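Alpha-1,2-mannosidase (Trichoderma reesei, PDB 1HCU) probably trims alpha-1,2-linked mannose residues from high-mannose N-glycans, as a calcium-dependent glycoside hydrolase of family 47. Local coordinates at residues 56-68 and 449-463. Numbering follows the deposited sequence.
Sequences SSAIDGLDTAILM and MESFWFAEALKYAYL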
ATOM      1  N   SER A  56      -5.105  15.478  -1.700  1.00 13.67           N
ATOM      2  CA  SER A  56      -4.566  14.163  -1.401  1.00 16.63           C
ATOM      3  C   SER A  56      -4.024  13.979   0.028  1.00 16.93           C
ATOM      4  O   SER A  56      -4.548  13.162   0.790  1.00 18.34           O
ATOM      5  CB  SER A  56      -3.469  13.843  -2.428  1.00 15.91           C
ATOM      6  OG  SER A  56      -3.068  12.491  -2.353  1.00 22.14           O
ATOM      7  N   SER A  57      -2.987  14.732   0.394  1.00 15.14           N
ATOM      8  CA  SER A  57      -2.399  14.613   1.729  1.00 15.82           C
ATOM      9  C   SER A  57      -3.389  14.792   2.881  1.00 16.15           C
ATOM     10  O   SER A  57      -3.260  14.137   3.913  1.00 16.62           O
ATOM     11  CB  SER A  57      -1.237  15.603   1.899  1.00 13.84           C
ATOM     12  OG  SER A  57      -0.147  15.259   1.064  1.00 11.17           O
ATOM     13  N   ALA A  58      -4.371  15.671   2.721  1.00 16.01           N
ATOM     14  CA  ALA A  58      -5.344  15.884   3.799  1.00 16.05           C
ATOM     15  C   ALA A  58      -6.239  14.666   4.022  1.00 14.29           C
ATOM     16  O   ALA A  58      -6.495  14.283   5.157  1.00 14.06           O
ATOM     17  CB  ALA A  58      -6.205  17.121   3.506  1.00 15.18           C
ATOM     18  N   ILE A  59      -6.705  14.054   2.936  1.00 13.50           N
ATOM     19  CA  ILE A  59      -7.580  12.885   3.035  1.00 12.53           C
ATOM     20  C   ILE A  59      -6.816  11.632   3.462  1.00 13.11           C
ATOM     21  O   ILE A  59      -7.278  10.859   4.303  1.00 11.99           O
ATOM     22  CB  ILE A  59      -8.283  12.612   1.687  1.00 12.68           C
ATOM     23  CG1 ILE A  59      -9.027  13.873   1.223  1.00 11.74           C
ATOM     24  CG2 ILE A  59      -9.249  11.442   1.823  1.00  9.37           C
ATOM     25  CD1 ILE A  59     -10.076  14.375   2.209  1.00 13.33           C
ATOM     26  N   ASP A  60      -5.640  11.448   2.877  1.00 13.69           N
ATOM     27  CA  ASP A  60      -4.795  10.305   3.177  1.00 15.25           C
ATOM     28  C   ASP A  60      -4.312  10.289   4.636  1.00 15.76           C
ATOM     29  O   ASP A  60      -4.141   9.220   5.217  1.00 15.54           O
ATOM     30  CB  ASP A  60      -3.599  10.302   2.221  1.00 18.49           C
ATOM     31  CG  ASP A  60      -3.483   9.011   1.432  1.00 20.29           C
ATOM     32  OD1 ASP A  60      -4.479   8.256   1.381  1.00 20.63           O
ATOM     33  OD2 ASP A  60      -2.401   8.755   0.853  1.00 18.71           O
ATOM     34  N   GLY A  61      -4.118  11.467   5.231  1.00 14.01           N
ATOM     35  CA  GLY A  61      -3.650  11.522   6.611  1.00 12.55           C
ATOM     36  C   GLY A  61      -4.736  11.587   7.677  1.00 12.41           C
ATOM     37  O   GLY A  61      -4.473  11.390   8.869  1.00 11.88           O
ATOM     38  N   LEU A  62      -5.964  11.846   7.249  1.00  9.87           N
ATOM     39  CA  LEU A  62      -7.093  11.961   8.160  1.00  8.93           C
ATOM     40  C   LEU A  62      -7.221  10.824   9.179  1.00  9.50           C
ATOM     41  O   LEU A  62      -7.297  11.075  10.379  1.00  9.01           O
ATOM     42  CB  LEU A  62      -8.391  12.079   7.355  1.00  7.86           C
ATOM     43  CG  LEU A  62      -9.706  12.123   8.133  1.00  8.66           C
ATOM     44  CD1 LEU A  62      -9.659  13.231   9.164  1.00  7.81           C
ATOM     45  CD2 LEU A  62     -10.877  12.338   7.156  1.00  9.44           C
ATOM     46  N   ASP A  63      -7.249   9.578   8.718  1.00  8.97           N
ATOM     47  CA  ASP A  63      -7.396   8.476   9.652  1.00 11.51           C
ATOM     48  C   ASP A  63      -6.173   8.275  10.539  1.00 11.51           C
ATOM     49  O   ASP A  63      -6.293   7.827  11.679  1.00 11.36           O
ATOM     50  CB  ASP A  63      -7.761   7.177   8.920  1.00 13.48           C
ATOM     51  CG  ASP A  63      -6.679   6.699   7.976  1.00 16.50           C
ATOM     52  OD1 ASP A  63      -6.872   5.607   7.404  1.00 18.07           O
ATOM     53  OD2 ASP A  63      -5.652   7.394   7.798  1.00 17.32           O
ATOM     54  N   THR A  64      -4.995   8.614  10.029  1.00 11.15           N
ATOM     55  CA  THR A  64      -3.796   8.475  10.835  1.00 11.41           C
ATOM     56  C   THR A  64      -3.938   9.447  12.005  1.00 12.55           C
ATOM     57  O   THR A  64      -3.626   9.109  13.146  1.00 13.54           O
ATOM     58  CB  THR A  64      -2.525   8.804  10.022  1.00 11.33           C
ATOM     59  OG1 THR A  64      -2.405   7.880   8.930  1.00 11.35           O
ATOM     60  CG2 THR A  64      -1.286   8.697  10.901  1.00 10.64           C
ATOM     61  N   ALA A  65      -4.444  10.647  11.717  1.00 12.80           N
ATOM     62  CA  ALA A  65      -4.647  11.675  12.738  1.00 11.72           C
ATOM     63  C   ALA A  65      -5.671  11.212  13.766  1.00 12.36           C
ATOM     64  O   ALA A  65      -5.591  11.572  14.937  1.00 15.12           O
ATOM     65  CB  ALA A  65      -5.118  12.975  12.087  1.00  9.05           C
ATOM     66  N   ILE A  66      -6.641  10.421  13.324  1.00 12.87           N
ATOM     67  CA  ILE A  66      -7.670   9.919  14.230  1.00 12.93           C
ATOM     68  C   ILE A  66      -7.085   8.901  15.210  1.00 12.28           C
ATOM     69  O   ILE A  66      -7.346   8.972  16.404  1.00 13.39           O
ATOM     70  CB  ILE A  66      -8.827   9.251  13.446  1.00 12.17           C
ATOM     71  CG1 ILE A  66      -9.633  10.310  12.702  1.00 10.87           C
ATOM     72  CG2 ILE A  66      -9.732   8.484  14.396  1.00 10.65           C
ATOM     73  CD1 ILE A  66     -10.665   9.731  11.771  1.00 10.69           C
ATOM     74  N   LEU A  67      -6.288   7.966  14.699  1.00 12.60           N
ATOM     75  CA  LEU A  67      -5.682   6.924  15.536  1.00 13.14           C
ATOM     76  C   LEU A  67      -4.660   7.487  16.521  1.00 13.47           C
ATOM     77  O   LEU A  67      -4.360   6.859  17.538  1.00 13.23           O
ATOM     78  CB  LEU A  67      -5.009   5.862  14.655  1.00 10.22           C
ATOM     79  CG  LEU A  67      -5.900   5.159  13.624  1.00 11.77           C
ATOM     80  CD1 LEU A  67      -5.063   4.202  12.786  1.00 11.61           C
ATOM     81  CD2 LEU A  67      -7.012   4.405  14.337  1.00 11.55           C
ATOM     82  N   MET A  68      -4.125   8.664  16.210  1.00 13.86           N
ATOM     83  CA  MET A  68      -3.140   9.306  17.066  1.00 16.27           C
ATOM     84  C   MET A  68      -3.794  10.214  18.101  1.00 17.81           C
ATOM     85  O   MET A  68      -3.123  10.739  18.983  1.00 19.55           O
ATOM     86  CB  MET A  68      -2.158  10.126  16.225  1.00 16.32           C
ATOM     87  CG  MET A  68      -1.225   9.289  15.367  1.00 15.76           C
ATOM     88  SD  MET A  68      -0.221  10.311  14.274  1.00 14.36           S
ATOM     89  CE  MET A  68       1.182   9.230  13.961  1.00 11.90           C
ATOM     90  N   MET A 449       6.994  15.320  -0.659  1.00 16.96           N
ATOM     91  CA  MET A 449       6.448  14.585   0.472  1.00 15.85           C
ATOM     92  C   MET A 449       5.111  13.974   0.051  1.00 14.82           C
ATOM     93  O   MET A 449       4.059  14.605   0.157  1.00 13.71           O
ATOM     94  CB  MET A 449       6.274  15.532   1.669  1.00 15.80           C
ATOM     95  CG  MET A 449       5.792  14.861   2.946  1.00 18.50           C
ATOM     96  SD  MET A 449       6.122  15.850   4.459  1.00 22.51           S
ATOM     97  CE  MET A 449       4.598  16.745   4.631  1.00 19.34           C
ATOM     98  N   GLU A 450       5.172  12.742  -0.439  1.00 15.47           N
ATOM     99  CA  GLU A 450       3.993  12.020  -0.899  1.00 16.20           C
ATOM    100  C   GLU A 450       2.958  11.834   0.203  1.00 15.79           C
ATOM    101  O   GLU A 450       3.302  11.720   1.382  1.00 15.42           O
ATOM    102  CB  GLU A 450       4.412  10.663  -1.452  1.00 18.47           C
ATOM    103  CG  GLU A 450       5.274  10.762  -2.692  1.00 22.70           C
ATOM    104  CD  GLU A 450       4.467  11.024  -3.941  1.00 25.48           C
ATOM    105  OE1 GLU A 450       5.075  11.364  -4.977  1.00 26.25           O
ATOM    106  OE2 GLU A 450       3.224  10.881  -3.893  1.00 28.81           O
ATOM    107  N   SER A 451       1.689  11.780  -0.191  1.00 14.64           N
ATOM    108  CA  SER A 451       0.610  11.622   0.775  1.00 13.86           C
ATOM    109  C   SER A 451       0.689  10.320   1.585  1.00 13.30           C
ATOM    110  O   SER A 451       0.325  10.306   2.763  1.00 11.28           O
ATOM    111  CB  SER A 451      -0.756  11.740   0.074  1.00 12.78           C
ATOM    112  OG  SER A 451      -1.019  10.636  -0.774  1.00 15.69           O
ATOM    113  N   PHE A 452       1.162   9.231   0.977  1.00 12.50           N
ATOM    114  CA  PHE A 452       1.252   7.974   1.721  1.00 12.33           C
ATOM    115  C   PHE A 452       2.221   8.062   2.915  1.00 12.47           C
ATOM    116  O   PHE A 452       2.274   7.168   3.758  1.00 10.88           O
ATOM    117  CB  PHE A 452       1.609   6.803   0.787  1.00 13.39           C
ATOM    118  CG  PHE A 452       2.801   7.052  -0.098  1.00 13.92           C
ATOM    119  CD1 PHE A 452       4.064   7.201   0.448  1.00 11.98           C
ATOM    120  CD2 PHE A 452       2.657   7.098  -1.485  1.00 13.18           C
ATOM    121  CE1 PHE A 452       5.175   7.388  -0.363  1.00 14.63           C
ATOM    122  CE2 PHE A 452       3.765   7.286  -2.310  1.00 16.15           C
ATOM    123  CZ  PHE A 452       5.029   7.430  -1.747  1.00 13.20           C
ATOM    124  N   TRP A 453       2.985   9.148   2.990  1.00 13.03           N
ATOM    125  CA  TRP A 453       3.880   9.341   4.127  1.00 13.63           C
ATOM    126  C   TRP A 453       2.931   9.496   5.320  1.00 13.88           C
ATOM    127  O   TRP A 453       3.125   8.877   6.366  1.00 16.48           O
ATOM    128  CB  TRP A 453       4.717  10.599   3.925  1.00 13.22           C
ATOM    129  CG  TRP A 453       5.473  11.077   5.135  1.00 13.01           C
ATOM    130  CD1 TRP A 453       5.369  12.303   5.724  1.00 13.20           C
ATOM    131  CD2 TRP A 453       6.494  10.371   5.860  1.00 12.60           C
ATOM    132  NE1 TRP A 453       6.259  12.409   6.767  1.00 12.48           N
ATOM    133  CE2 TRP A 453       6.962  11.239   6.872  1.00 12.01           C
ATOM    134  CE3 TRP A 453       7.058   9.093   5.750  1.00 11.58           C
ATOM    135  CZ2 TRP A 453       7.970  10.873   7.769  1.00 13.33           C
ATOM    136  CZ3 TRP A 453       8.060   8.726   6.642  1.00 12.45           C
ATOM    137  CH2 TRP A 453       8.507   9.617   7.641  1.00 13.43           C
ATOM    138  N   PHE A 454       1.884  10.300   5.135  1.00 11.79           N
ATOM    139  CA  PHE A 454       0.879  10.535   6.168  1.00 12.52           C
ATOM    140  C   PHE A 454       0.022   9.307   6.457  1.00 13.34           C
ATOM    141  O   PHE A 454      -0.188   8.938   7.613  1.00 12.54           O
ATOM    142  CB  PHE A 454      -0.083  11.660   5.763  1.00 12.99           C
ATOM    143  CG  PHE A 454       0.503  13.032   5.854  1.00 15.15           C
ATOM    144  CD1 PHE A 454       0.789  13.758   4.701  1.00 15.58           C
ATOM    145  CD2 PHE A 454       0.762  13.610   7.094  1.00 15.76           C
ATOM    146  CE1 PHE A 454       1.323  15.035   4.780  1.00 16.11           C
ATOM    147  CE2 PHE A 454       1.297  14.888   7.184  1.00 15.80           C
ATOM    148  CZ  PHE A 454       1.579  15.603   6.027  1.00 16.39           C
ATOM    149  N   ALA A 455      -0.473   8.679   5.399  1.00 11.50           N
ATOM    150  CA  ALA A 455      -1.358   7.533   5.544  1.00 11.12           C
ATOM    151  C   ALA A 455      -0.739   6.202   5.930  1.00 10.64           C
ATOM    152  O   ALA A 455      -1.337   5.435   6.685  1.00  8.92           O
ATOM    153  CB  ALA A 455      -2.161   7.352   4.258  1.00  9.75           C
ATOM    154  N   GLU A 456       0.457   5.932   5.427  1.00 10.92           N
ATOM    155  CA  GLU A 456       1.079   4.636   5.663  1.00 10.16           C
ATOM    156  C   GLU A 456       2.333   4.546   6.521  1.00  9.34           C
ATOM    157  O   GLU A 456       2.333   3.913   7.569  1.00  9.35           O
ATOM    158  CB  GLU A 456       1.369   3.986   4.311  1.00 11.88           C
ATOM    159  CG  GLU A 456       0.173   3.898   3.381  1.00 14.75           C
ATOM    160  CD  GLU A 456       0.443   2.972   2.200  1.00 16.63           C
ATOM    161  OE1 GLU A 456       0.634   3.471   1.069  1.00 17.48           O
ATOM    162  OE2 GLU A 456       0.475   1.743   2.416  1.00 15.10           O
ATOM    163  N   ALA A 457       3.419   5.143   6.054  1.00  9.81           N
ATOM    164  CA  ALA A 457       4.656   5.074   6.803  1.00 10.31           C
ATOM    165  C   ALA A 457       4.472   5.485   8.260  1.00 10.37           C
ATOM    166  O   ALA A 457       4.843   4.741   9.163  1.00 12.09           O
ATOM    167  CB  ALA A 457       5.716   5.930   6.143  1.00  8.92           C
ATOM    168  N   LEU A 458       3.880   6.653   8.495  1.00 11.59           N
ATOM    169  CA  LEU A 458       3.690   7.135   9.866  1.00 11.38           C
ATOM    170  C   LEU A 458       2.631   6.347  10.643  1.00 12.22           C
ATOM    171  O   LEU A 458       2.689   6.254  11.870  1.00 13.73           O
ATOM    172  CB  LEU A 458       3.359   8.636   9.852  1.00 10.57           C
ATOM    173  CG  LEU A 458       4.517   9.553   9.409  1.00 10.99           C
ATOM    174  CD1 LEU A 458       4.045  11.011   9.324  1.00 10.02           C
ATOM    175  CD2 LEU A 458       5.662   9.444  10.410  1.00  9.34           C
ATOM    176  N   LYS A 459       1.675   5.771   9.920  1.00 11.78           N
ATOM    177  CA  LYS A 459       0.610   4.979  10.521  1.00 12.17           C
ATOM    178  C   LYS A 459       1.165   3.647  11.053  1.00 11.18           C
ATOM    179  O   LYS A 459       0.978   3.314  12.216  1.00  9.04           O
ATOM    180  CB  LYS A 459      -0.486   4.722   9.474  1.00 13.62           C
ATOM    181  CG  LYS A 459      -1.566   3.735   9.901  1.00 13.59           C
ATOM    182  CD  LYS A 459      -2.807   4.421  10.392  1.00 16.43           C
ATOM    183  CE  LYS A 459      -3.936   4.414   9.360  1.00 13.77           C
ATOM    184  NZ  LYS A 459      -3.684   5.235   8.140  1.00 12.77           N
ATOM    185  N   TYR A 460       1.851   2.883  10.207  1.00 10.89           N
ATOM    186  CA  TYR A 460       2.397   1.606  10.661  1.00 10.14           C
ATOM    187  C   TYR A 460       3.467   1.803  11.735  1.00 12.46           C
ATOM    188  O   TYR A 460       3.515   1.045  12.704  1.00 12.16           O
ATOM    189  CB  TYR A 460       2.963   0.800   9.483  1.00  9.13           C
ATOM    190  CG  TYR A 460       1.897   0.266   8.535  1.00 12.01           C
ATOM    191  CD1 TYR A 460       0.895  -0.599   8.987  1.00 10.84           C
ATOM    192  CD2 TYR A 460       1.877   0.652   7.195  1.00 10.27           C
ATOM    193  CE1 TYR A 460      -0.104  -1.059   8.120  1.00 13.57           C
ATOM    194  CE2 TYR A 460       0.889   0.196   6.324  1.00 12.79           C
ATOM    195  CZ  TYR A 460      -0.100  -0.654   6.789  1.00 14.33           C
ATOM    196  OH  TYR A 460      -1.090  -1.085   5.928  1.00 15.16           O
ATOM    197  N   ALA A 461       4.314   2.821  11.565  1.00 11.72           N
ATOM    198  CA  ALA A 461       5.370   3.101  12.530  1.00 13.02           C
ATOM    199  C   ALA A 461       4.773   3.376  13.914  1.00 13.04           C
ATOM    200  O   ALA A 461       5.266   2.886  14.932  1.00 12.84           O
ATOM    201  CB  ALA A 461       6.203   4.295  12.069  1.00 12.91           C
ATOM    202  N   TYR A 462       3.695   4.148  13.937  1.00 11.93           N
ATOM    203  CA  TYR A 462       3.023   4.484  15.177  1.00 11.70           C
ATOM    204  C   TYR A 462       2.349   3.276  15.838  1.00 13.47           C
ATOM    205  O   TYR A 462       2.546   3.016  17.027  1.00 14.06           O
ATOM    206  CB  TYR A 462       1.972   5.550  14.909  1.00 11.12           C
ATOM    207  CG  TYR A 462       1.169   5.899  16.125  1.00 13.16           C
ATOM    208  CD1 TYR A 462       1.735   6.633  17.161  1.00 14.44           C
ATOM    209  CD2 TYR A 462      -0.150   5.477  16.257  1.00 13.57           C
ATOM    210  CE1 TYR A 462       1.016   6.939  18.297  1.00 14.67           C
ATOM    211  CE2 TYR A 462      -0.883   5.779  17.395  1.00 15.24           C
ATOM    212  CZ  TYR A 462      -0.288   6.512  18.409  1.00 15.11           C
ATOM    213  OH  TYR A 462      -0.997   6.830  19.535  1.00 20.45           O
ATOM    214  N   LEU A 463       1.554   2.546  15.059  1.00 12.70           N
ATOM    215  CA  LEU A 463       0.821   1.394  15.566  1.00 12.46           C
ATOM    216  C   LEU A 463       1.693   0.299  16.158  1.00 12.22           C
ATOM    217  O   LEU A 463       1.264  -0.425  17.058  1.00 11.40           O
ATOM    218  CB  LEU A 463      -0.068   0.802  14.459  1.00 13.33           C
ATOM    219  CG  LEU A 463      -1.215   1.717  14.003  1.00 13.78           C
ATOM    220  CD1 LEU A 463      -1.968   1.082  12.826  1.00  9.87           C
ATOM    221  CD2 LEU A 463      -2.154   1.962  15.182  1.00 10.57           C
TER
HETATM  222  O   HOH W   1       2.321  16.459   1.364  1.00 13.77           O
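In the (alpha/alpha)7 barrel of family 47, Asp-60, Asp-63 and Thr-64 on helix 56-67 meet Ser-451 and Lys-459 on the last helix, 381 residues on. The helices run nearly parallel (23°), their axes approaching to 7.2 Å. Gly-61, lacking a side chain, lets the backbones come close, its CA 3.7 Å from Phe-454 CB. Ser-451 OG donates to Asp-60 OD2 (2.8 Å) from above the carboxylate plane, while OD1 binds His-488. A water joins Ser-57 OG, itself bonded to Asp-38, to Met-449 O. The pi-type turn at 453-457 leaves carbonyls to side chains: Thr-64 OG1 donates to Phe-454 O (2.8 Å), and Lys-459 NZ reaches a lone pair of Ala-455 O (2.8 Å). The lysine leaves with CG anti to the backbone N (chi1 171°), then bends at every later torsion, folding its amine back toward helix 56-67. There NZ forms a salt bridge to Asp-63 OD2 (2.9 Å), from above the carboxylate, and donates to Thr-64 OG1; Ala-487 O is a fourth oxygen around it. Asp-63 OD1 is held by His-488 ND1 and Ser-111 OG, so His-488 links the two aspartates. Leu-67 CD1 presses on Lys-459 CD. Met-68 CG sits over one face of the Tyr-462 ring, 4.0 Å from the centroid. A methionine in place of Lys-459 would probably cost Asp-63 its salt bridge, leaving it His-488 and Ser-111, and Ala-455 O this donor. Four oxygens outnumber the three N-H bonds of the buried ammonium, so one N-H is probably shared; the carboxylate would be expected to favour the charged form.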